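PDB 2RFR: SnoaL-like domain-containing protein from Novosphingobium aromaticivorans, which is of unknown function but adopts the NTF2-like, cystatin-like fold shared by SnoaL-type polyketide cyclases and related small-molecule enzymes. Local coordinates for residues 11-16 / 125-130; 18-23 / 130-135; 42-45 / 49-52. All blocks are in the same frame, centred on the assembly; numbering follows the deposited sequence.

Interaction 1: 11-16 / 125-130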
ATOM      1  N   ARG A  11     -18.814 -13.296  -8.578  1.00 11.89           N
ATOM      2  CA  ARG A  11     -17.704 -12.404  -8.848  1.00 11.43           C
ATOM      3  C   ARG A  11     -17.618 -11.296  -7.793  1.00 11.17           C
ATOM      4  O   ARG A  11     -16.516 -10.936  -7.355  1.00 12.05           O
ATOM      5  CB  ARG A  11     -17.896 -11.798 -10.243  1.00 12.70           C
ATOM      6  CG  ARG A  11     -17.561 -12.781 -11.349  1.00 14.34           C
ATOM      7  CD  ARG A  11     -18.117 -12.398 -12.656  1.00 13.63           C
ATOM      8  NE  ARG A  11     -17.656 -11.100 -13.111  1.00 15.91           N
ATOM      9  CZ  ARG A  11     -18.189 -10.425 -14.114  1.00 16.64           C
ATOM     10  NH1 ARG A  11     -19.201 -10.950 -14.784  1.00 15.90           N
ATOM     11  NH2 ARG A  11     -17.701  -9.222 -14.430  1.00 16.77           N
ATOM     12  N   LEU A  12     -18.752 -10.762  -7.364  1.00 11.36           N
ATOM     13  CA  LEU A  12     -18.779  -9.757  -6.315  1.00 11.14           C
ATOM     14  C   LEU A  12     -18.257 -10.340  -5.010  1.00 10.31           C
ATOM     15  O   LEU A  12     -17.485  -9.699  -4.284  1.00 11.28           O
ATOM     16  CB  LEU A  12     -20.187  -9.215  -6.145  1.00 13.19           C
ATOM     17  CG  LEU A  12     -20.405  -8.170  -5.092  1.00 14.83           C
ATOM     18  CD1 LEU A  12     -19.486  -6.977  -5.373  1.00 19.50           C
ATOM     19  CD2 LEU A  12     -21.890  -7.769  -5.087  1.00 18.74           C
ATOM     20  N   ARG A  13     -18.657 -11.548  -4.659  1.00 11.06           N
ATOM     21  CA  ARG A  13     -18.186 -12.176  -3.444  1.00 10.38           C
ATOM     22  C   ARG A  13     -16.675 -12.299  -3.416  1.00 11.06           C
ATOM     23  O   ARG A  13     -16.063 -12.104  -2.386  1.00 10.97           O
ATOM     24  CB  ARG A  13     -18.870 -13.522  -3.273  1.00 12.64           C
ATOM     25  CG  ARG A  13     -18.589 -14.162  -1.887  1.00 12.83           C
ATOM     26  CD  ARG A  13     -19.411 -15.404  -1.721  1.00 16.71           C
ATOM     27  NE  ARG A  13     -19.435 -16.009  -0.379  1.00 22.53           N
ATOM     28  CZ  ARG A  13     -18.879 -17.156  -0.084  1.00 19.54           C
ATOM     29  NH1 ARG A  13     -18.094 -17.765  -0.963  1.00 22.97           N
ATOM     30  NH2 ARG A  13     -19.091 -17.681   1.123  1.00 20.00           N
ATOM     31  N   LEU A  14     -16.099 -12.631  -4.561  0.62 11.81           N
ATOM     32  CA  LEU A  14     -14.648 -12.742  -4.652  0.62 11.95           C
ATOM     33  C   LEU A  14     -13.976 -11.410  -4.400  0.62 11.06           C
ATOM     34  O   LEU A  14     -12.985 -11.326  -3.697  0.62 11.60           O
ATOM     35  CB  LEU A  14     -14.256 -13.316  -6.017  0.62 12.51           C
ATOM     36  CG  LEU A  14     -12.765 -13.534  -6.183  0.62 16.46           C
ATOM     37  CD1 LEU A  14     -12.189 -14.346  -5.003  0.62 18.85           C
ATOM     38  CD2 LEU A  14     -12.426 -14.227  -7.520  0.62 18.38           C
ATOM     39  N   LEU A  15     -14.498 -10.328  -4.970  1.00 10.99           N
ATOM     40  CA  LEU A  15     -13.978  -8.980  -4.697  1.00 10.50           C
ATOM     41  C   LEU A  15     -14.133  -8.646  -3.243  1.00 10.25           C
ATOM     42  O   LEU A  15     -13.230  -8.058  -2.644  1.00 10.56           O
ATOM     43  CB  LEU A  15     -14.627  -7.918  -5.571  1.00 12.22           C
ATOM     44  CG  LEU A  15     -14.227  -7.860  -7.031  1.00 13.85           C
ATOM     45  CD1 LEU A  15     -15.000  -6.693  -7.625  1.00 19.30           C
ATOM     46  CD2 LEU A  15     -12.749  -7.623  -7.177  1.00 18.47           C
ATOM     47  N   GLU A  16     -15.274  -8.975  -2.651  1.00 10.71           N
ATOM     48  CA  GLU A  16     -15.478  -8.727  -1.227  1.00 10.62           C
ATOM     49  C   GLU A  16     -14.491  -9.477  -0.364  1.00 10.62           C
ATOM     50  O   GLU A  16     -13.993  -8.960   0.622  1.00 10.93           O
ATOM     51  CB  GLU A  16     -16.925  -9.039  -0.812  1.00 10.48           C
ATOM     52  CG  GLU A  16     -17.926  -8.062  -1.410  1.00 10.80           C
ATOM     53  CD  GLU A  16     -19.356  -8.525  -1.222  1.00 13.43           C
ATOM     54  OE1 GLU A  16     -19.638  -9.731  -1.208  1.00 15.01           O
ATOM     55  OE2 GLU A  16     -20.274  -7.683  -1.098  1.00 15.06           O
ATOM     56  N   PHE A 125      -5.332 -17.240   5.725  1.00  8.32           N
ATOM     57  CA  PHE A 125      -6.630 -16.794   6.224  1.00  8.51           C
ATOM     58  C   PHE A 125      -7.654 -17.884   6.014  1.00  8.93           C
ATOM     59  O   PHE A 125      -7.525 -18.731   5.133  1.00  9.56           O
ATOM     60  CB  PHE A 125      -7.101 -15.537   5.484  1.00  8.76           C
ATOM     61  CG  PHE A 125      -6.145 -14.393   5.500  1.00  8.18           C
ATOM     62  CD1 PHE A 125      -5.169 -14.323   4.576  1.00  8.49           C
ATOM     63  CD2 PHE A 125      -6.180 -13.433   6.476  1.00  8.61           C
ATOM     64  CE1 PHE A 125      -4.253 -13.282   4.589  1.00  8.83           C
ATOM     65  CE2 PHE A 125      -5.256 -12.375   6.523  1.00  9.02           C
ATOM     66  CZ  PHE A 125      -4.269 -12.337   5.572  1.00  9.31           C
ATOM     67  N   ARG A 126      -8.741 -17.771   6.761  1.00  9.93           N
ATOM     68  CA  ARG A 126      -9.910 -18.590   6.465  1.00 11.92           C
ATOM     69  C   ARG A 126     -11.181 -17.839   6.707  1.00 10.90           C
ATOM     70  O   ARG A 126     -11.262 -16.930   7.492  1.00 10.39           O
ATOM     71  CB  ARG A 126      -9.856 -19.902   7.175  1.00 17.30           C
ATOM     72  CG  ARG A 126     -10.137 -19.879   8.569  1.00 18.30           C
ATOM     73  CD  ARG A 126     -10.400 -21.358   8.991  1.00 25.69           C
ATOM     74  NE  ARG A 126     -10.621 -21.365  10.396  1.00 23.50           N
ATOM     75  CZ  ARG A 126      -9.762 -21.750  11.341  1.00 23.72           C
ATOM     76  NH1 ARG A 126      -8.565 -22.266  11.060  1.00 22.60           N
ATOM     77  NH2 ARG A 126     -10.170 -21.655  12.594  1.00 27.37           N
ATOM     78  N   ARG A 127     -12.198 -18.267   5.981  1.00  9.79           N
ATOM     79  CA  ARG A 127     -13.518 -17.682   6.105  1.00 10.47           C
ATOM     80  C   ARG A 127     -14.140 -18.267   7.339  1.00 12.60           C
ATOM     81  O   ARG A 127     -14.308 -19.453   7.404  1.00 21.30           O
ATOM     82  CB  ARG A 127     -14.355 -18.043   4.866  1.00 12.20           C
ATOM     83  CG  ARG A 127     -15.674 -17.274   4.787  1.00 12.32           C
ATOM     84  CD  ARG A 127     -16.603 -17.921   3.719  1.00 13.11           C
ATOM     85  NE  ARG A 127     -15.949 -18.044   2.407  1.00 12.73           N
ATOM     86  CZ  ARG A 127     -15.791 -17.010   1.561  1.00 12.25           C
ATOM     87  NH1 ARG A 127     -16.295 -15.783   1.810  1.00 12.48           N
ATOM     88  NH2 ARG A 127     -15.172 -17.200   0.404  1.00 12.36           N
ATOM     89  N   THR A 128     -14.593 -17.470   8.248  1.00 13.24           N
ATOM     90  CA  THR A 128     -15.295 -17.931   9.441  1.00 14.94           C
ATOM     91  C   THR A 128     -16.693 -17.396   9.361  1.00 15.65           C
ATOM     92  O   THR A 128     -16.979 -16.528   8.559  1.00 17.30           O
ATOM     93  CB  THR A 128     -14.637 -17.390  10.736  1.00 13.71           C
ATOM     94  OG1 THR A 128     -15.027 -16.024  10.988  1.00 13.95           O
ATOM     95  CG2 THR A 128     -13.095 -17.544  10.707  1.00 13.89           C
ATOM     96  N   PRO A 129     -17.580 -17.871  10.247  1.00 17.97           N
ATOM     97  CA  PRO A 129     -18.935 -17.307  10.238  1.00 19.98           C
ATOM     98  C   PRO A 129     -19.010 -15.814  10.501  1.00 21.90           C
ATOM     99  O   PRO A 129     -19.992 -15.181  10.085  1.00 27.08           O
ATOM    100  CB  PRO A 129     -19.658 -18.126  11.324  1.00 21.58           C
ATOM    101  CG  PRO A 129     -18.943 -19.419  11.358  1.00 21.14           C
ATOM    102  CD  PRO A 129     -17.473 -19.050  11.122  1.00 19.71           C
ATOM    103  N   ALA A 130     -17.993 -15.235  11.135  1.00 19.07           N
ATOM    104  CA  ALA A 130     -17.952 -13.820  11.450  1.00 19.77           C
ATOM    105  C   ALA A 130     -17.078 -13.040  10.438  1.00 20.33           C
ATOM    106  O   ALA A 130     -16.796 -11.858  10.663  1.00 20.55           O
ATOM    107  CB  ALA A 130     -17.381 -13.622  12.806  1.00 23.11           C
TER

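Interaction 2: 18-23 / 130-135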
ATOM      1  N   ARG A  18     -11.446 -10.461  -1.182  1.00  9.72           N
ATOM      2  CA  ARG A  18     -10.137  -9.870  -1.323  1.00 10.60           C
ATOM      3  C   ARG A  18     -10.057  -8.564  -0.565  1.00  9.77           C
ATOM      4  O   ARG A  18      -9.041  -8.284   0.083  1.00 10.87           O
ATOM      5  CB  ARG A  18      -9.850  -9.644  -2.794  1.00 11.84           C
ATOM      6  CG  ARG A  18      -9.679 -10.942  -3.572  1.00 13.70           C
ATOM      7  CD  ARG A  18      -9.535 -10.706  -5.093  1.00 14.55           C
ATOM      8  NE  ARG A  18      -8.349  -9.928  -5.359  1.00 24.94           N
ATOM      9  CZ  ARG A  18      -7.113 -10.439  -5.351  1.00 29.35           C
ATOM     10  NH1 ARG A  18      -6.941 -11.720  -5.235  1.00 25.01           N
ATOM     11  NH2 ARG A  18      -6.067  -9.669  -5.548  1.00 31.49           N
ATOM     12  N   GLU A  19     -11.109  -7.765  -0.600  0.50 10.26           N
ATOM     13  CA  GLU A  19     -11.093  -6.493   0.079  0.50 10.89           C
ATOM     14  C   GLU A  19     -11.094  -6.704   1.598  0.50 11.03           C
ATOM     15  O   GLU A  19     -10.450  -5.940   2.348  0.50 11.36           O
ATOM     16  CB  GLU A  19     -12.231  -5.611  -0.469  0.50 10.96           C
ATOM     17  CG  GLU A  19     -12.502  -4.350   0.259  0.50 15.95           C
ATOM     18  CD  GLU A  19     -11.413  -3.396   0.176  0.50 18.88           C
ATOM     19  OE1 GLU A  19     -10.559  -3.513  -0.691  0.50 22.58           O
ATOM     20  OE2 GLU A  19     -11.491  -2.457   0.967  0.50 23.75           O
ATOM     21  N   GLU A  20     -11.802  -7.714   2.092  1.00 10.62           N
ATOM     22  CA  GLU A  20     -11.800  -8.035   3.520  1.00 11.09           C
ATOM     23  C   GLU A  20     -10.446  -8.471   3.991  1.00  9.58           C
ATOM     24  O   GLU A  20     -10.014  -8.046   5.069  1.00  9.71           O
ATOM     25  CB  GLU A  20     -12.806  -9.131   3.832  1.00 13.79           C
ATOM     26  CG  GLU A  20     -13.778  -8.925   4.871  1.00 25.70           C
ATOM     27  CD  GLU A  20     -14.724 -10.092   5.107  1.00 18.01           C
ATOM     28  OE1 GLU A  20     -15.588 -10.401   4.258  1.00 24.49           O
ATOM     29  OE2 GLU A  20     -14.539 -10.677   6.173  1.00 18.28           O
ATOM     30  N   ILE A  21      -9.798  -9.294   3.213  1.00  9.43           N
ATOM     31  CA  ILE A  21      -8.462  -9.787   3.575  1.00  9.46           C
ATOM     32  C   ILE A  21      -7.473  -8.597   3.581  1.00  9.99           C
ATOM     33  O   ILE A  21      -6.676  -8.469   4.513  1.00  9.79           O
ATOM     34  CB  ILE A  21      -8.052 -10.887   2.622  1.00  9.37           C
ATOM     35  CG1 ILE A  21      -8.900 -12.121   2.860  1.00  9.90           C
ATOM     36  CG2 ILE A  21      -6.534 -11.194   2.755  1.00 11.16           C
ATOM     37  CD1 ILE A  21      -8.920 -13.114   1.694  1.00 11.15           C
ATOM     38  N   ARG A  22      -7.530  -7.739   2.570  1.00  8.85           N
ATOM     39  CA  ARG A  22      -6.660  -6.568   2.550  1.00  9.89           C
ATOM     40  C   ARG A  22      -6.905  -5.663   3.740  1.00  9.59           C
ATOM     41  O   ARG A  22      -5.963  -5.062   4.298  1.00  9.57           O
ATOM     42  CB  ARG A  22      -6.801  -5.847   1.211  1.00 11.91           C
ATOM     43  CG  ARG A  22      -6.133  -6.643   0.077  1.00 13.11           C
ATOM     44  CD  ARG A  22      -6.099  -5.843  -1.172  1.00 17.51           C
ATOM     45  NE  ARG A  22      -5.050  -6.387  -2.058  1.00 26.13           N
ATOM     46  CZ  ARG A  22      -5.308  -7.189  -3.067  1.00 19.38           C
ATOM     47  NH1 ARG A  22      -6.569  -7.526  -3.342  1.00 28.70           N
ATOM     48  NH2 ARG A  22      -4.343  -7.658  -3.849  1.00 26.70           N
ATOM     49  N   GLU A  23      -8.169  -5.506   4.140  1.00 10.55           N
ATOM     50  CA  GLU A  23      -8.526  -4.699   5.301  1.00 10.94           C
ATOM     51  C   GLU A  23      -7.962  -5.291   6.574  1.00 11.91           C
ATOM     52  O   GLU A  23      -7.424  -4.536   7.407  1.00 11.97           O
ATOM     53  CB  GLU A  23     -10.071  -4.458   5.315  1.00 12.93           C
ATOM     54  CG  GLU A  23     -10.604  -3.693   6.426  1.00 16.88           C
ATOM     55  CD  GLU A  23     -10.269  -2.210   6.435  1.00 14.96           C
ATOM     56  OE1 GLU A  23     -10.103  -1.468   5.388  1.00 15.44           O
ATOM     57  OE2 GLU A  23     -10.399  -1.736   7.554  1.00 17.48           O
ATOM     58  N   ALA A 130     -17.993 -15.235  11.135  1.00 19.07           N
ATOM     59  CA  ALA A 130     -17.952 -13.820  11.450  1.00 19.77           C
ATOM     60  C   ALA A 130     -17.078 -13.040  10.438  1.00 20.33           C
ATOM     61  O   ALA A 130     -16.796 -11.858  10.663  1.00 20.55           O
ATOM     62  CB  ALA A 130     -17.381 -13.622  12.806  1.00 23.11           C
ATOM     63  N   GLY A 131     -16.652 -13.694   9.361  1.00 17.26           N
ATOM     64  CA  GLY A 131     -15.810 -13.052   8.348  1.00 15.62           C
ATOM     65  C   GLY A 131     -14.445 -13.679   8.231  1.00 13.46           C
ATOM     66  O   GLY A 131     -14.078 -14.608   8.942  1.00 12.62           O
ATOM     67  N   TRP A 132     -13.662 -13.165   7.314  1.00 11.36           N
ATOM     68  CA  TRP A 132     -12.305 -13.636   7.151  1.00  9.67           C
ATOM     69  C   TRP A 132     -11.484 -13.306   8.396  1.00  9.97           C
ATOM     70  O   TRP A 132     -11.598 -12.231   8.962  1.00 11.02           O
ATOM     71  CB  TRP A 132     -11.687 -12.994   5.916  1.00  9.03           C
ATOM     72  CG  TRP A 132     -12.197 -13.572   4.649  1.00  9.36           C
ATOM     73  CD1 TRP A 132     -13.264 -13.113   3.877  1.00  9.82           C
ATOM     74  CD2 TRP A 132     -11.693 -14.712   3.962  1.00  9.11           C
ATOM     75  NE1 TRP A 132     -13.421 -13.911   2.791  1.00 10.95           N
ATOM     76  CE2 TRP A 132     -12.470 -14.889   2.792  1.00 10.03           C
ATOM     77  CE3 TRP A 132     -10.659 -15.609   4.202  1.00  9.31           C
ATOM     78  CZ2 TRP A 132     -12.227 -15.912   1.900  1.00 10.56           C
ATOM     79  CZ3 TRP A 132     -10.403 -16.623   3.309  1.00 10.66           C
ATOM     80  CH2 TRP A 132     -11.200 -16.785   2.178  1.00 10.01           C
ATOM     81  N   ARG A 133     -10.628 -14.258   8.773  1.00  9.22           N
ATOM     82  CA  ARG A 133      -9.678 -14.078   9.877  1.00  8.88           C
ATOM     83  C   ARG A 133      -8.346 -14.707   9.507  1.00  9.68           C
ATOM     84  O   ARG A 133      -8.277 -15.653   8.722  1.00  9.57           O
ATOM     85  CB  ARG A 133     -10.201 -14.762  11.159  1.00  9.95           C
ATOM     86  CG  ARG A 133     -11.458 -14.194  11.748  1.00 10.50           C
ATOM     87  CD  ARG A 133     -11.285 -12.827  12.353  1.00 11.61           C
ATOM     88  NE  ARG A 133     -12.507 -12.317  12.960  1.00 12.93           N
ATOM     89  CZ  ARG A 133     -13.451 -11.660  12.326  1.00 14.68           C
ATOM     90  NH1 ARG A 133     -13.423 -11.473  11.026  1.00 16.29           N
ATOM     91  NH2 ARG A 133     -14.495 -11.214  12.997  1.00 19.17           N
ATOM     92  N   ALA A 134      -7.266 -14.163  10.061  1.00  8.96           N
ATOM     93  CA  ALA A 134      -5.966 -14.734   9.893  1.00  8.96           C
ATOM     94  C   ALA A 134      -5.830 -16.066  10.621  1.00  9.09           C
ATOM     95  O   ALA A 134      -6.345 -16.248  11.737  1.00  9.60           O
ATOM     96  CB  ALA A 134      -4.873 -13.740  10.405  1.00 10.00           C
ATOM     97  N   VAL A 135      -5.114 -16.997  10.019  1.00  9.15           N
ATOM     98  CA  VAL A 135      -4.801 -18.290  10.636  1.00  9.45           C
ATOM     99  C   VAL A 135      -3.362 -18.306  11.085  1.00  9.54           C
ATOM    100  O   VAL A 135      -3.077 -18.508  12.255  1.00 10.66           O
ATOM    101  CB  VAL A 135      -5.112 -19.433   9.676  1.00 10.15           C
ATOM    102  CG1 VAL A 135      -4.642 -20.796  10.271  1.00 12.76           C
ATOM    103  CG2 VAL A 135      -6.611 -19.445   9.352  1.00 12.53           C
TER
HETATM  104  O   HOH W   1     -12.734  -9.808   8.060  1.00 18.08           O

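Interaction 3: 42-45 / 49-52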
ATOM      1  N   GLU A  42      -7.679 -10.246  17.681  1.00  9.54           N
ATOM      2  CA  GLU A  42      -8.935 -10.650  17.059  1.00  9.93           C
ATOM      3  C   GLU A  42      -8.939 -10.569  15.552  1.00  9.14           C
ATOM      4  O   GLU A  42      -9.909 -11.021  14.930  1.00 11.06           O
ATOM      5  CB  GLU A  42     -10.087  -9.860  17.688  1.00 11.19           C
ATOM      6  CG  GLU A  42     -10.288 -10.204  19.171  1.00 13.51           C
ATOM      7  CD  GLU A  42     -11.164  -9.256  19.940  1.00 17.52           C
ATOM      8  OE1 GLU A  42     -11.578  -8.202  19.398  1.00 21.61           O
ATOM      9  OE2 GLU A  42     -11.438  -9.595  21.125  1.00 21.64           O
ATOM     10  N   LEU A  43      -7.861 -10.109  14.934  1.00  9.99           N
ATOM     11  CA  LEU A  43      -7.680 -10.322  13.506  1.00  9.90           C
ATOM     12  C   LEU A  43      -7.488 -11.802  13.160  1.00  8.76           C
ATOM     13  O   LEU A  43      -7.720 -12.169  12.001  1.00 10.03           O
ATOM     14  CB  LEU A  43      -6.487  -9.514  13.011  1.00  8.49           C
ATOM     15  CG  LEU A  43      -6.529  -7.992  13.208  1.00  8.91           C
ATOM     16  CD1 LEU A  43      -5.163  -7.408  12.787  1.00 10.49           C
ATOM     17  CD2 LEU A  43      -7.662  -7.348  12.403  1.00 10.88           C
ATOM     18  N   TRP A  44      -7.011 -12.585  14.132  1.00  9.15           N
ATOM     19  CA  TRP A  44      -6.801 -14.008  13.999  1.00  9.22           C
ATOM     20  C   TRP A  44      -7.951 -14.809  14.538  1.00 10.50           C
ATOM     21  O   TRP A  44      -8.695 -14.379  15.408  1.00 11.36           O
ATOM     22  CB  TRP A  44      -5.557 -14.425  14.805  1.00  9.69           C
ATOM     23  CG  TRP A  44      -4.195 -14.253  14.123  1.00  9.49           C
ATOM     24  CD1 TRP A  44      -3.453 -15.195  13.526  1.00  8.72           C
ATOM     25  CD2 TRP A  44      -3.414 -13.010  14.078  1.00  8.16           C
ATOM     26  NE1 TRP A  44      -2.276 -14.661  13.110  1.00  9.69           N
ATOM     27  CE2 TRP A  44      -2.216 -13.327  13.450  1.00  8.56           C
ATOM     28  CE3 TRP A  44      -3.597 -11.714  14.552  1.00  8.78           C
ATOM     29  CZ2 TRP A  44      -1.207 -12.387  13.250  1.00  9.83           C
ATOM     30  CZ3 TRP A  44      -2.594 -10.774  14.336  1.00  9.81           C
ATOM     31  CH2 TRP A  44      -1.412 -11.127  13.705  1.00  9.29           C
ATOM     32  N   VAL A  45      -8.054 -16.032  14.032  1.00  9.69           N
ATOM     33  CA  VAL A  45      -8.858 -17.107  14.671  1.00 10.07           C
ATOM     34  C   VAL A  45      -8.338 -17.327  16.078  1.00 10.21           C
ATOM     35  O   VAL A  45      -7.201 -16.973  16.436  1.00  9.98           O
ATOM     36  CB  VAL A  45      -8.884 -18.386  13.819  1.00 10.64           C
ATOM     37  CG1 VAL A  45      -9.503 -18.112  12.440  1.00 11.44           C
ATOM     38  CG2 VAL A  45      -7.519 -19.050  13.727  1.00 12.22           C
ATOM     39  N   GLU A  49      -1.750 -18.232  14.855  1.00  8.71           N
ATOM     40  CA  GLU A  49      -0.332 -18.191  15.205  1.00  9.42           C
ATOM     41  C   GLU A  49       0.359 -17.033  14.490  1.00  8.99           C
ATOM     42  O   GLU A  49       0.039 -16.686  13.346  1.00  9.06           O
ATOM     43  CB  GLU A  49       0.339 -19.488  14.777  1.00 10.59           C
ATOM     44  CG  GLU A  49      -0.191 -20.696  15.471  1.00 14.56           C
ATOM     45  CD  GLU A  49       0.624 -21.873  15.037  1.00 20.88           C
ATOM     46  OE1 GLU A  49       0.843 -22.090  13.798  1.00 26.26           O
ATOM     47  OE2 GLU A  49       0.920 -22.674  15.908  1.00 37.74           O
ATOM     48  N   TYR A  50       1.382 -16.530  15.158  1.00  8.80           N
ATOM     49  CA  TYR A  50       2.275 -15.536  14.593  1.00  8.40           C
ATOM     50  C   TYR A  50       3.696 -15.995  14.894  1.00  8.67           C
ATOM     51  O   TYR A  50       4.121 -16.030  16.063  1.00  8.48           O
ATOM     52  CB  TYR A  50       1.980 -14.168  15.192  1.00  9.95           C
ATOM     53  CG  TYR A  50       2.739 -12.991  14.582  1.00 10.00           C
ATOM     54  CD1 TYR A  50       3.622 -13.092  13.494  1.00 10.23           C
ATOM     55  CD2 TYR A  50       2.440 -11.688  15.036  1.00 12.44           C
ATOM     56  CE1 TYR A  50       4.317 -11.972  13.006  1.00 11.34           C
ATOM     57  CE2 TYR A  50       3.126 -10.583  14.533  1.00 13.70           C
ATOM     58  CZ  TYR A  50       4.047 -10.733  13.499  1.00 12.98           C
ATOM     59  OH  TYR A  50       4.757  -9.658  12.966  1.00 16.39           O
ATOM     60  N   ALA A  51       4.404 -16.383  13.838  1.00  8.28           N
ATOM     61  CA  ALA A  51       5.754 -16.934  13.868  1.00  8.30           C
ATOM     62  C   ALA A  51       6.731 -15.970  13.236  1.00  9.36           C
ATOM     63  O   ALA A  51       6.459 -15.407  12.176  1.00 11.87           O
ATOM     64  CB  ALA A  51       5.780 -18.291  13.166  1.00  9.74           C
ATOM     65  N   VAL A  52       7.850 -15.780  13.895  1.00  8.91           N
ATOM     66  CA  VAL A  52       8.945 -14.934  13.421  1.00  8.85           C
ATOM     67  C   VAL A  52      10.206 -15.765  13.615  1.00  8.66           C
ATOM     68  O   VAL A  52      10.434 -16.293  14.678  1.00  9.14           O
ATOM     69  CB  VAL A  52       9.025 -13.560  14.150  1.00  9.66           C
ATOM     70  CG1 VAL A  52      10.163 -12.744  13.540  1.00 11.27           C
ATOM     71  CG2 VAL A  52       7.690 -12.810  14.064  1.00 11.46           C
TER

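Interaction 1: 11-16 / 125-130
Arg-13 on the N-terminal half of helix 5-33 and Arg-127 near the end of strand 112-128 form a stacked arginine pair at the protein surface. The evidence for stacking is direct: the guanidinium centres lie 3.5 Å apart, and the two planes differ by only 15°. Arg-127 NH1 sits over the middle of the Arg-13 group, whereas Arg-13 NH2 lies toward the rim of the Arg-127 group, so the overlap is slightly displaced. The shortest approach, Arg-13 NH1 to Arg-127 NH2 at 3.3 Å, joins two donors and is no hydrogen bond. Arg-13 NH2 also lies 3.6 Å from Arg-127 CD, bringing a methylene into the contact. An extended chain, with CG anti to the backbone N (chi1 -171°), carries the Arg-13 guanidinium out from the helix, while Arg-127 bends at its third torsion (-54°) to lay its own plane against it. In the NTF2-like fold the long first helix lies across the curved sheet, and here the stack bridges that helix to the end of a sheet strand. Acidic neighbours probably offset the like charges: Arg-127 NE forms a salt bridge with Asp-95 and NH1 one with Asp-17, while NH2 is bonded to the Gly-94 carbonyl. Putting a leucine in place of Arg-127 would probably leave Asp-95 and Asp-17 without this cationic mate and the Arg-13 guanidinium free to turn. Beyond Arg-127 the strand ends in an ST turn, in which the Ala-130 backbone N donates to Thr-128 OG1 over 3.1 Å.

Interaction 2: 18-23 / 130-135
Glu-20 and Ile-21 of the long N-terminal helix meet Gly-131 and Trp-132 where strand 131-141 begins, a helix-on-sheet contact of the NTF2-like fold. The short segments cross at -47°, with their axes 8.4 Å apart at closest approach. Gly-131 comes first: its CA lies 3.5 Å from Glu-20 OE2, and a side chain on it would run into that oxygen. Its phi of 117° would in any case be strained for a residue bearing a CB. At Trp-132 the backbone N donates to Glu-20 OE2 over 2.9 Å; the bond is fairly straight, at 159°, and reaches the syn side of the carboxylate while tilted out of its plane. A water also donates to Glu-20 OE2 and to Trp-132 O, so the same carboxylate oxygen is gripped twice. Glu-20 CD approaches the indole at its edge, 3.6 Å from Trp-132 CD1, with the carboxylate turned steeply against the ring. With CG anti to its carbonyl carbon, Trp-132 turns a face of the indole to the helix, and Ile-21 CD1 stands over the six-membered ring in a CH-pi contact, 3.9 Å from its centroid and almost on the normal. Trp-132 NE1 is bonded to Asp-17 OD1, one helical turn before Ile-21, which fixes the rotation of the indole. The buried Ile-21 continues inward to Val-90, Val-92 and Phe-125 of the sheet. At Arg-133 the side chain folds back along its own strand: NH1 donates to Trp-132 O at 2.9 Å, in the guanidinium plane, and NH2 makes a weak 3.3 Å bond to Ala-130 O.

Interaction 3: 42-45 / 49-52
The indole of Trp-44 and the phenol ring of Tyr-50 lie side by side, near parallel but slid so far apart that they barely overlap. Their planes differ by 24°, while the centroid of the Tyr-50 ring is 5.8 Å from that of the Trp-44 six-membered ring, too far displaced for a full stack. The closest atoms come together obliquely: Trp-44 CH2 is 4.1 Å from Tyr-50 CD2, and Trp-44 CZ2 reaches the Tyr-50 CB methylene at the same 4.1 Å. The pyrrole side of the indole turns to the backbone instead, where Trp-44 NE1 donates to Glu-49 O over 3.1 Å. At 132° the bond is bent, hence weak. It nonetheless gives the NE1 proton of this buried tryptophan a partner. Trp-44 CD1 packs beside the peptide as well, 3.7 Å from Glu-49 N. The first torsions differ: the indole CG is anti to the carbonyl carbon of Trp-44 (chi1 -84°), the phenol CG anti to the backbone N of Tyr-50. The CB of Glu-49 points away from the contact, and its carboxylate pairs with Arg-136. The side chain of Tyr-28 on helix 5-33 touches those of both Trp-44 and Tyr-50, and helix 61-69 adds Ile-64 against Trp-44 and Leu-67 against Tyr-50. Strands 44-45 and 48-52 each hydrogen-bond to strand 131-141 and run along the same flank of it, with a short connection between them; the aromatic pair thus lies between sheet and helices, in the helix-backed sheet arrangement of the NTF2-like, cystatin-like fold.

From the N terminus, helix 5-33 supplies the first partners of interaction 1 and then of interaction 2. After it, the chain closes the short loop of interaction 3, with three residues between 42-45 and 49-52. Strand 112-128 then returns to close interaction 1, and strand 131-141 closes interaction 2 immediately afterwards. Interactions 1 and 2 therefore cross, sharing Ala-130, and interaction 3 is nested inside both. The two crossing contacts fix the long helix on neighbouring strands, their centres about 7 Å apart. Interaction 3 joins this sheet through Ala-134, whose backbone N and O pair with Leu-43 O and Val-45 N.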